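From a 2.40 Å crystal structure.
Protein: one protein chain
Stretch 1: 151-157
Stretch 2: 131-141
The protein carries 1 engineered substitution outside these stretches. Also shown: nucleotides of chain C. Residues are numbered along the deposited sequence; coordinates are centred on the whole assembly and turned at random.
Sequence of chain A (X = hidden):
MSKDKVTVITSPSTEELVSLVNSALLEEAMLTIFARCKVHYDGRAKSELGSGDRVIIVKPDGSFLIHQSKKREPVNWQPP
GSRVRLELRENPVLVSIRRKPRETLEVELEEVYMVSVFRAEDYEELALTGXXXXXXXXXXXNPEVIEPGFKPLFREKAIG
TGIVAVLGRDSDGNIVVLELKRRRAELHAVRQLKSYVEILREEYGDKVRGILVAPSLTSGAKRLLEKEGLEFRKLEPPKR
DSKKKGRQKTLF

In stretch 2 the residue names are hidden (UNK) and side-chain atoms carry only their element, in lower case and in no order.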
ATOM      1  N   LYS A 151     -18.333  26.951 -12.336  1.00 47.93           N
ATOM      2  CA  LYS A 151     -17.258  27.112 -13.293  1.00 50.84           C
ATOM      3  C   LYS A 151     -15.944  26.633 -12.688  1.00 53.19           C
ATOM      4  O   LYS A 151     -15.358  27.311 -11.840  1.00 52.93           O
ATOM      5  CB  LYS A 151     -17.167  28.581 -13.729  1.00 44.69           C
ATOM      6  CG  LYS A 151     -16.304  28.843 -14.953  1.00 60.88           C
ATOM      7  CD  LYS A 151     -16.712  30.148 -15.636  1.00 69.68           C
ATOM      8  CE  LYS A 151     -15.845  30.467 -16.859  1.00 92.91           C
ATOM      9  NZ  LYS A 151     -14.633  31.296 -16.549  1.00 58.33           N
ATOM     10  N   PRO A 152     -15.481  25.453 -13.124  1.00 48.54           N
ATOM     11  CA  PRO A 152     -14.191  24.893 -12.711  1.00 44.33           C
ATOM     12  C   PRO A 152     -13.020  25.581 -13.407  1.00 42.07           C
ATOM     13  O   PRO A 152     -13.110  25.858 -14.601  1.00 52.42           O
ATOM     14  CB  PRO A 152     -14.297  23.428 -13.132  1.00 55.26           C
ATOM     15  CG  PRO A 152     -15.221  23.446 -14.288  1.00 57.43           C
ATOM     16  CD  PRO A 152     -16.218  24.542 -14.016  1.00 54.63           C
ATOM     17  N   LEU A 153     -11.933  25.812 -12.675  1.00 35.53           N
ATOM     18  CA  LEU A 153     -10.798  26.611 -13.152  1.00 35.94           C
ATOM     19  C   LEU A 153      -9.495  25.844 -13.062  1.00 37.88           C
ATOM     20  O   LEU A 153      -8.715  25.844 -13.999  1.00 45.28           O
ATOM     21  CB  LEU A 153     -10.681  27.927 -12.388  1.00 43.58           C
ATOM     22  CG  LEU A 153     -11.942  28.789 -12.425  1.00 47.82           C
ATOM     23  CD1 LEU A 153     -11.757  30.039 -11.590  1.00 46.93           C
ATOM     24  CD2 LEU A 153     -12.310  29.133 -13.854  1.00 40.58           C
ATOM     25  N   PHE A 154      -9.187  25.304 -11.890  1.00 37.13           N
ATOM     26  CA  PHE A 154      -7.935  24.583 -11.731  1.00 35.98           C
ATOM     27  C   PHE A 154      -8.142  23.146 -11.263  1.00 40.10           C
ATOM     28  O   PHE A 154      -9.113  22.835 -10.578  1.00 34.37           O
ATOM     29  CB  PHE A 154      -7.010  25.297 -10.739  1.00 46.46           C
ATOM     30  CG  PHE A 154      -6.930  26.788 -10.925  1.00 40.66           C
ATOM     31  CD1 PHE A 154      -7.901  27.621 -10.391  1.00 41.04           C
ATOM     32  CD2 PHE A 154      -5.858  27.362 -11.588  1.00 42.92           C
ATOM     33  CE1 PHE A 154      -7.819  29.001 -10.544  1.00 55.23           C
ATOM     34  CE2 PHE A 154      -5.769  28.740 -11.745  1.00 44.73           C
ATOM     35  CZ  PHE A 154      -6.749  29.561 -11.221  1.00 47.35           C
ATOM     36  N   ARG A 155      -7.197  22.293 -11.644  1.00 31.70           N
ATOM     37  CA  ARG A 155      -7.121  20.912 -11.210  1.00 43.03           C
ATOM     38  C   ARG A 155      -5.721  20.664 -10.626  1.00 45.04           C
ATOM     39  O   ARG A 155      -4.723  21.056 -11.227  1.00 43.71           O
ATOM     40  CB  ARG A 155      -7.419  19.977 -12.389  1.00 42.46           C
ATOM     41  CG  ARG A 155      -7.151  18.501 -12.143  1.00 44.42           C
ATOM     42  CD  ARG A 155      -7.449  17.657 -13.393  1.00 71.21           C
ATOM     43  NE  ARG A 155      -7.620  18.476 -14.599  1.00 90.55           N
ATOM     44  CZ  ARG A 155      -8.076  18.020 -15.765  1.00 84.31           C
ATOM     45  NH1 ARG A 155      -8.403  16.741 -15.895  1.00 64.60           N
ATOM     46  NH2 ARG A 155      -8.200  18.837 -16.806  1.00 55.53           N
ATOM     47  N   GLU A 156      -5.652  20.024  -9.461  1.00 31.01           N
ATOM     48  CA  GLU A 156      -4.386  19.804  -8.749  1.00 35.51           C
ATOM     49  C   GLU A 156      -3.608  21.103  -8.571  1.00 37.17           C
ATOM     50  O   GLU A 156      -2.434  21.186  -8.921  1.00 41.62           O
ATOM     51  CB  GLU A 156      -3.510  18.777  -9.468  1.00 27.74           C
ATOM     52  CG  GLU A 156      -4.124  17.378  -9.585  1.00 41.88           C
ATOM     53  CD  GLU A 156      -4.193  16.644  -8.253  1.00 61.64           C
ATOM     54  OE1 GLU A 156      -3.123  16.309  -7.694  1.00 68.84           O
ATOM     55  OE2 GLU A 156      -5.320  16.383  -7.778  1.00 59.90           O
ATOM     56  N   LYS A 157      -4.287  22.106  -8.025  1.00 34.52           N
ATOM     57  CA  LYS A 157      -3.742  23.446  -7.843  1.00 38.16           C
ATOM     58  C   LYS A 157      -3.078  23.624  -6.489  1.00 40.41           C
ATOM     59  O   LYS A 157      -3.743  23.576  -5.448  1.00 30.15           O
ATOM     60  CB  LYS A 157      -4.852  24.501  -7.988  1.00 40.99           C
ATOM     61  CG  LYS A 157      -4.358  25.951  -7.929  1.00 34.62           C
ATOM     62  CD  LYS A 157      -3.459  26.248  -9.122  1.00 40.50           C
ATOM     63  CE  LYS A 157      -2.831  27.615  -9.044  1.00 52.19           C
ATOM     64  NZ  LYS A 157      -1.627  27.694  -8.141  1.00 67.53           N
ATOM     65  N   UNK A 131     -11.189   6.003 -11.664  1.00 28.61           N
ATOM     66  CA  UNK A 131     -10.247   6.681 -10.784  1.00 36.34           C
ATOM     67  C   UNK A 131     -10.704   8.095 -10.392  1.00 37.49           C
ATOM     68  O   UNK A 131     -11.693   8.615 -10.935  1.00 32.26           O
ATOM     69  c   UNK A 131      -8.890   6.769 -11.470  1.00 29.57           C
ATOM     70  o   UNK A 131      -8.940   7.776 -12.465  1.00 35.79           O
ATOM     71  N   UNK A 132      -9.947   8.738  -9.498  1.00 32.85           N
ATOM     72  CA  UNK A 132     -10.261  10.112  -9.082  1.00 33.08           C
ATOM     73  C   UNK A 132      -9.976  11.078 -10.218  1.00 29.33           C
ATOM     74  O   UNK A 132     -10.708  12.049 -10.409  1.00 36.67           O
ATOM     75  c   UNK A 132      -9.068  12.597  -6.220  1.00 61.98           C
ATOM     76  o   UNK A 132      -8.979  11.959  -5.136  1.00 53.82           O
ATOM     77  c   UNK A 132      -9.480  10.558  -7.827  1.00 27.04           C
ATOM     78  o   UNK A 132      -8.559  13.740  -6.369  1.00 60.03           O
ATOM     79  c   UNK A 132      -9.878  12.000  -7.394  1.00 33.75           C
ATOM     80  N   UNK A 133      -8.914  10.817 -10.973  1.00 32.41           N
ATOM     81  CA  UNK A 133      -8.595  11.654 -12.125  1.00 37.55           C
ATOM     82  C   UNK A 133      -9.797  11.744 -13.076  1.00 41.71           C
ATOM     83  O   UNK A 133     -10.105  12.803 -13.615  1.00 41.74           O
ATOM     84  c   UNK A 133      -7.393  11.118 -12.842  1.00 30.98           C
ATOM     85  N   UNK A 134     -10.497  10.635 -13.246  1.00 30.25           N
ATOM     86  CA  UNK A 134     -11.635  10.627 -14.143  1.00 43.48           C
ATOM     87  C   UNK A 134     -12.846  11.357 -13.578  1.00 38.40           C
ATOM     88  O   UNK A 134     -13.638  11.914 -14.332  1.00 35.79           O
ATOM     89  c   UNK A 134     -10.956   8.585 -15.399  1.00 41.05           C
ATOM     90  o   UNK A 134     -11.636   6.618 -16.508  1.00 58.07           O
ATOM     91  c   UNK A 134     -11.992   9.198 -14.493  1.00 31.34           C
ATOM     92  c   UNK A 134     -11.108   7.101 -15.483  1.00 65.86           C
ATOM     93  o   UNK A 134     -10.720   6.423 -14.507  1.00 74.67           O
ATOM     94  N   UNK A 135     -13.004  11.348 -12.257  1.00 36.82           N
ATOM     95  CA  UNK A 135     -14.032  12.175 -11.638  1.00 36.47           C
ATOM     96  C   UNK A 135     -13.785  13.635 -12.020  1.00 43.06           C
ATOM     97  O   UNK A 135     -14.704  14.371 -12.400  1.00 38.21           O
ATOM     98  c   UNK A 135     -14.394  10.673  -9.582  1.00 43.18           C
ATOM     99  s   UNK A 135     -14.472  10.685  -7.776  1.00 48.04           S
ATOM    100  c   UNK A 135     -14.019  12.033 -10.116  1.00 39.24           C
ATOM    101  c   UNK A 135     -15.867  11.769  -7.488  1.00 45.79           C
ATOM    102  N   UNK A 136     -12.521  14.032 -11.904  1.00 26.01           N
ATOM    103  CA  UNK A 136     -12.095  15.381 -12.210  1.00 45.05           C
ATOM    104  C   UNK A 136     -12.455  15.730 -13.658  1.00 43.15           C
ATOM    105  O   UNK A 136     -13.161  16.715 -13.901  1.00 46.32           O
ATOM    106  c   UNK A 136     -10.584  15.535 -11.945  1.00 24.99           C
ATOM    107  N   UNK A 137     -11.994  14.905 -14.603  1.00 35.81           N
ATOM    108  CA  UNK A 137     -12.301  15.075 -16.031  1.00 46.72           C
ATOM    109  C   UNK A 137     -13.797  15.163 -16.320  1.00 38.18           C
ATOM    110  O   UNK A 137     -14.233  15.957 -17.145  1.00 54.11           O
ATOM    111  o   UNK A 137     -10.178  11.995 -18.190  1.00 94.64           O
ATOM    112  c   UNK A 137      -9.494  12.772 -17.487  1.00 88.85           C
ATOM    113  c   UNK A 137     -10.149  14.011 -16.912  1.00 55.76           C
ATOM    114  o   UNK A 137      -8.286  12.571 -17.223  1.00 91.99           O
ATOM    115  c   UNK A 137     -11.681  13.935 -16.852  1.00 39.28           C
ATOM    116  N   UNK A 138     -14.585  14.363 -15.627  1.00 35.37           N
ATOM    117  CA  UNK A 138     -16.023  14.448 -15.770  1.00 40.74           C
ATOM    118  C   UNK A 138     -16.489  15.837 -15.375  1.00 46.34           C
ATOM    119  O   UNK A 138     -17.288  16.457 -16.068  1.00 48.27           O
ATOM    120  c   UNK A 138     -18.753  13.456 -16.329  1.00 54.10           C
ATOM    121  c   UNK A 138     -16.716  13.393 -14.911  1.00 36.81           C
ATOM    122  c   UNK A 138     -18.241  13.437 -14.915  1.00 41.52           C
ATOM    123  c   UNK A 138     -18.784  12.236 -14.195  1.00 37.36           C
ATOM    124  N   UNK A 139     -15.967  16.325 -14.259  1.00 43.93           N
ATOM    125  CA  UNK A 139     -16.441  17.575 -13.701  1.00 46.15           C
ATOM    126  C   UNK A 139     -16.064  18.759 -14.595  1.00 42.55           C
ATOM    127  O   UNK A 139     -16.809  19.722 -14.697  1.00 45.24           O
ATOM    128  c   UNK A 139     -16.093  16.687  -9.933  1.00 31.77           C
ATOM    129  c   UNK A 139     -15.911  17.755 -12.273  1.00 44.08           C
ATOM    130  c   UNK A 139     -16.576  16.709 -11.369  1.00 42.38           C
ATOM    131  c   UNK A 139     -16.218  19.145 -11.758  1.00 39.17           C
ATOM    132  N   UNK A 140     -14.938  18.674 -15.285  1.00 45.28           N
ATOM    133  CA  UNK A 140     -14.597  19.722 -16.238  1.00 39.67           C
ATOM    134  C   UNK A 140     -15.470  19.632 -17.505  1.00 50.12           C
ATOM    135  O   UNK A 140     -15.952  20.649 -17.999  1.00 46.14           O
ATOM    136  c   UNK A 140     -11.218  20.585 -13.415  1.00 41.87           C
ATOM    137  c   UNK A 140     -11.983  19.884 -14.342  1.00 41.90           C
ATOM    138  c   UNK A 140     -12.245  20.416 -15.593  1.00 46.68           C
ATOM    139  c   UNK A 140     -10.968  22.366 -14.988  1.00 45.51           C
ATOM    140  c   UNK A 140     -13.104  19.668 -16.577  1.00 37.27           C
ATOM    141  c   UNK A 140     -11.732  21.668 -15.904  1.00 38.88           C
ATOM    142  c   UNK A 140     -10.710  21.821 -13.739  1.00 38.70           C
ATOM    143  N   UNK A 141     -15.693  18.421 -18.012  1.00 52.93           N
ATOM    144  CA  UNK A 141     -16.585  18.219 -19.155  1.00 47.43           C
ATOM    145  C   UNK A 141     -18.001  18.670 -18.836  1.00 41.09           C
ATOM    146  O   UNK A 141     -18.664  19.262 -19.676  1.00 63.58           O
ATOM    147  o   UNK A 141     -16.635  14.284 -20.883  1.00 85.79           O
ATOM    148  c   UNK A 141     -15.357  16.207 -20.215  1.00 58.83           C
ATOM    149  o   UNK A 141     -14.474  14.018 -20.620  1.00 88.39           O
ATOM    150  c   UNK A 141     -15.498  14.734 -20.603  1.00 91.42           C
ATOM    151  c   UNK A 141     -16.624  16.748 -19.580  1.00 45.29           C
TER
ATOM    152  P    DA C   7      -7.252   7.732  -6.824  0.50 28.18           P
ATOM    153  OP1  DA C   7      -7.372   7.694  -8.298  0.50 24.54           O
ATOM    154  OP2  DA C   7      -8.446   7.995  -5.988  0.50 29.63           O
ATOM    155  O5'  DA C   7      -6.579   6.386  -6.293  0.50 24.96           O
ATOM    156  C5'  DA C   7      -5.277   6.012  -6.745  0.50 24.10           C
ATOM    157  C4'  DA C   7      -4.941   4.599  -6.313  0.50 27.51           C
ATOM    158  O4'  DA C   7      -4.067   4.631  -5.155  0.50 26.95           O
ATOM    159  C3'  DA C   7      -6.148   3.743  -5.922  0.50 27.36           C
ATOM    160  O3'  DA C   7      -5.971   2.403  -6.381  0.50 28.58           O
ATOM    161  C2'  DA C   7      -6.141   3.822  -4.388  0.50 23.52           C
ATOM    162  C1'  DA C   7      -4.646   3.905  -4.086  0.50 27.42           C
ATOM    163  N9   DA C   7      -4.325   4.623  -2.854  0.50 24.38           N
ATOM    164  C8   DA C   7      -5.039   5.646  -2.287  0.50 27.01           C
ATOM    165  N7   DA C   7      -4.501   6.132  -1.196  0.50 20.59           N
ATOM    166  C5   DA C   7      -3.341   5.392  -1.041  0.50 23.56           C
ATOM    167  C6   DA C   7      -2.320   5.426  -0.068  0.50 25.12           C
ATOM    168  N6   DA C   7      -2.315   6.284   0.965  0.50 18.92           N
ATOM    169  N1   DA C   7      -1.296   4.547  -0.202  0.50 22.36           N
ATOM    170  C2   DA C   7      -1.307   3.696  -1.243  0.50 23.99           C
ATOM    171  N3   DA C   7      -2.211   3.572  -2.220  0.50 24.77           N
ATOM    172  C4   DA C   7      -3.211   4.459  -2.060  0.50 22.12           C
ATOM    173  P    DC C   6      -5.843  12.705  -2.000  0.50 30.61           P
ATOM    174  OP1  DC C   6      -7.213  13.203  -2.260  0.50 36.47           O
ATOM    175  OP2  DC C   6      -5.516  12.172  -0.661  0.50 26.50           O
ATOM    176  O5'  DC C   6      -5.565  11.575  -3.088  0.50 31.17           O
ATOM    177  C5'  DC C   6      -5.698  11.903  -4.463  0.50 27.14           C
ATOM    178  C4'  DC C   6      -5.282  10.748  -5.345  0.50 28.78           C
ATOM    179  O4'  DC C   6      -3.942  10.324  -4.997  0.50 30.00           O
ATOM    180  C3'  DC C   6      -6.145   9.503  -5.236  0.50 25.37           C
ATOM    181  O3'  DC C   6      -6.154   8.851  -6.493  0.50 29.94           O
ATOM    182  C2'  DC C   6      -5.406   8.686  -4.182  0.50 22.15           C
ATOM    183  C1'  DC C   6      -3.965   8.979  -4.563  0.50 26.31           C
ATOM    184  N1   DC C   6      -2.975   8.839  -3.448  0.50 22.06           N
ATOM    185  C2   DC C   6      -1.898   7.960  -3.589  0.50 22.78           C
ATOM    186  O2   DC C   6      -1.807   7.283  -4.617  0.50 30.82           O
ATOM    187  N3   DC C   6      -0.991   7.862  -2.587  0.50 24.13           N
ATOM    188  C4   DC C   6      -1.127   8.617  -1.485  0.50 26.03           C
ATOM    189  N4   DC C   6      -0.209   8.487  -0.519  0.50 22.19           N
ATOM    190  C5   DC C   6      -2.214   9.526  -1.327  0.50 20.69           C
ATOM    191  C6   DC C   6      -3.101   9.610  -2.326  0.50 25.63           C

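Position 131 carries one carbon and one oxygen, unbranched, and lies out of reach of stretch 1. This is S131. At the N-cap its hydroxyl caps the helix by accepting a weak bond from the backbone N of position 134, which also donates weakly to S131 O.

Position 132 has three carbons, the third bearing two oxygens, one of them near E156 OE2. The carboxylate on a two-carbon stem makes it E132; chi1 and chi2 are both t. Its backbone N donates to OP1 of DA7 (3.0 Å), so the helix start meets a phosphate. OE1 lies 4.4 Å from E156 OE2, a pairing of like charges that brings no attraction.

Position 133 shows a single carbon, making it A133, compact and helix-favouring, with no contact to stretch 1.

Position 134 repeats the three carbons and two terminal oxygens, and is E134. Pointing away from stretch 1, it folds back instead: OE2 accepts from S131 N (2.9 Å) and from S131 OG (3.0 Å), tying down the helix start.

Position 135 has two carbons, a sulfur and a final carbon in an unbranched row. Only methionine fits; M135 is buried, its flexible apolar chain out of reach of stretch 1.

Position 136 again has one carbon, which points toward stretch 1; its CB lies 4.1 Å from R155 CD. In A136 the lone methyl leaves room for the arginine stem to lie close to the helix.

Position 137 bears three carbons ending in two oxygens, a stem carbon close to R155 NH1. It is E137: CG is 3.4 Å from R155 NH1, near the guanidinium plane, and OE2 stays 4.4 Å from R155 NH1, a favourable charge pairing beyond salt-bridge range.

Position 138 has four carbons, forked at the second, out of reach of stretch 1: L138, an aliphatic chain tolerated at a partly exposed place.

Position 139 has four carbons forked at the first, one arm two carbons long; its backbone O lies 4.1 Å from P152 CG. This is I139, its branched apolar chain suiting a buried place.

Position 140 has one carbon leading to a six-carbon ring without oxygen, packed against P152 CB: F140. P152 CB lies over a ring face, 4.0 Å from CE2, while F154 O approaches CZ edge-on at 3.7 Å.

Position 141, three carbons and two oxygens directed away from stretch 1, is E141, its carboxylate easily solvated where exposed.

The contact centres on F140, its ring sandwiched between P152 on one face (CH-pi) and the R155 guanidinium on the opposite face (cation-pi). No hydrogen bond crosses between the stretches; the contact consists of apolar packing and these two ring contacts, while A136 accommodates the arginine stem.

Stretch 2 (131-141) SEAEMAELIFE
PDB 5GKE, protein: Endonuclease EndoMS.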